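PDB 3BDU: putative lipoprotein from Pectobacterium atrosepticum SCRI1043, which is of unknown function, a small DUF903-family beta protein of the SH3 clan that is probably anchored to the cell membrane as a lipoprotein. Local coordinates for residues Q40-N43 and R44-K48. Sequence-based numbering, arbitrary orientation.
Sequences QQIN and RDNVK
Asn43 folds its side chain over the start of the 3-10 turn 44-46, where OD1 accepts the backbone N of Asp45 at 2.8 Å. The donor lies in the plane of the amide and meets a lone pair of OD1, with an N-H...O angle of 158°. An asparagine accepting the amide two residues on forms an Asx turn. With CG anti to the backbone N (chi1 -168°), the amide swings beside its own carbonyl, toward the residues that follow. That carbonyl O takes the N of Asn46 at 2.8 Å, the i-to-i+3 backbone bond expected of a 3-10 turn, with the donor about 50° above the carbonyl plane and not on a lone pair. The other end of the amide is also engaged: a water accepts from Asn43 ND2 at 2.9 Å and donates to Asp45 OD2 at 2.8 Å, bridging the two side chains on one flank of the turn. On the apolar side, CG2 of Ile42 meets CG2 of Val47 at 3.7 Å, while its CD1 lies 3.9 Å from the same Val47 methyl. The second shell includes Thr9 of strand 4-9 against Ile42 and Ile30 of strand 30-33 against Val47. ND2 of Asn43 also donates to Val47 O of a second subunit, alongside which residues 40-42 run as an antiparallel strand. A single asparagine thus illustrates how a strand is turned into its successor in this SH3-like chain: bonds at both ends, from Asp45 N at OD1 and to the water and the neighbouring subunit at ND2, fix the amide's rotation and tie the turn to the assembly.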
# COMPACT_ATOMS: atom_id res chain seq x y z
N GLN A 40 -12.74 20.33 1.81
CA GLN A 40 -13.07 18.93 1.60
C GLN A 40 -11.81 18.07 1.57
O GLN A 40 -10.72 18.58 1.33
CB GLN A 40 -13.79 18.76 0.25
CG GLN A 40 -14.92 19.74 0.02
CD GLN A 40 -16.26 19.20 0.46
OE1 GLN A 40 -17.26 19.91 0.47
NE2 GLN A 40 -16.29 17.92 0.81
N GLN A 41 -11.99 16.78 1.81
CA GLN A 41 -10.89 15.81 1.76
C GLN A 41 -11.44 14.60 1.03
O GLN A 41 -12.61 14.26 1.18
CB GLN A 41 -10.45 15.40 3.16
CG GLN A 41 -10.01 16.56 4.06
CD GLN A 41 -8.60 16.37 4.60
OE1 GLN A 41 -7.98 15.33 4.38
NE2 GLN A 41 -8.10 17.38 5.31
N ILE A 42 -10.60 13.97 0.22
CA ILE A 42 -11.03 12.80 -0.53
C ILE A 42 -9.92 11.75 -0.53
O ILE A 42 -8.75 12.09 -0.69
CB ILE A 42 -11.40 13.19 -1.99
CG1 ILE A 42 -11.83 11.95 -2.77
CG2 ILE A 42 -10.19 13.86 -2.67
CD1 ILE A 42 -12.34 12.27 -4.16
N ASN A 43 -10.29 10.49 -0.32
CA ASN A 43 -9.31 9.40 -0.30
C ASN A 43 -8.49 9.42 -1.61
O ASN A 43 -9.06 9.47 -2.70
CB ASN A 43 -10.04 8.06 -0.16
CG ASN A 43 -9.10 6.91 0.15
OD1 ASN A 43 -8.14 6.66 -0.58
ND2 ASN A 43 -9.36 6.19 1.24
N ARG A 44 -7.17 9.37 -1.49
CA ARG A 44 -6.28 9.39 -2.65
C ARG A 44 -6.62 8.28 -3.64
O ARG A 44 -6.40 8.43 -4.84
CB ARG A 44 -4.81 9.22 -2.22
CG ARG A 44 -4.27 10.29 -1.28
CD ARG A 44 -2.89 9.89 -0.75
NE ARG A 44 -1.95 9.61 -1.83
CZ ARG A 44 -0.69 9.24 -1.65
NH1 ARG A 44 -0.22 9.09 -0.41
NH2 ARG A 44 0.10 9.02 -2.69
N ASP A 45 -7.14 7.17 -3.13
CA ASP A 45 -7.49 6.05 -4.00
C ASP A 45 -8.70 6.34 -4.88
O ASP A 45 -8.94 5.65 -5.87
CB ASP A 45 -7.74 4.78 -3.18
CG ASP A 45 -6.50 4.32 -2.44
OD1 ASP A 45 -5.39 4.47 -3.00
OD2 ASP A 45 -6.62 3.79 -1.31
N ASN A 46 -9.45 7.39 -4.55
CA ASN A 46 -10.62 7.75 -5.32
C ASN A 46 -10.34 8.89 -6.30
O ASN A 46 -11.27 9.42 -6.91
CB ASN A 46 -11.78 8.15 -4.41
CG ASN A 46 -13.13 8.13 -5.13
OD1 ASN A 46 -14.10 8.74 -4.68
ND2 ASN A 46 -13.19 7.41 -6.25
N VAL A 47 -9.07 9.27 -6.44
CA VAL A 47 -8.71 10.33 -7.36
C VAL A 47 -7.91 9.73 -8.51
O VAL A 47 -6.77 9.29 -8.34
CB VAL A 47 -7.87 11.44 -6.66
CG1 VAL A 47 -7.50 12.52 -7.67
CG2 VAL A 47 -8.66 12.05 -5.51
N LYS A 48 -8.53 9.72 -9.69
CA LYS A 48 -7.92 9.16 -10.88
C LYS A 48 -6.98 10.14 -11.58
O LYS A 48 -5.84 9.81 -11.89
CB LYS A 48 -9.01 8.70 -11.85
CG LYS A 48 -8.49 8.05 -13.12
CD LYS A 48 -9.64 7.56 -13.98
CE LYS A 48 -9.13 6.75 -15.17
NZ LYS A 48 -10.24 6.29 -16.06
O HOH W 1 -7.41 3.98 1.36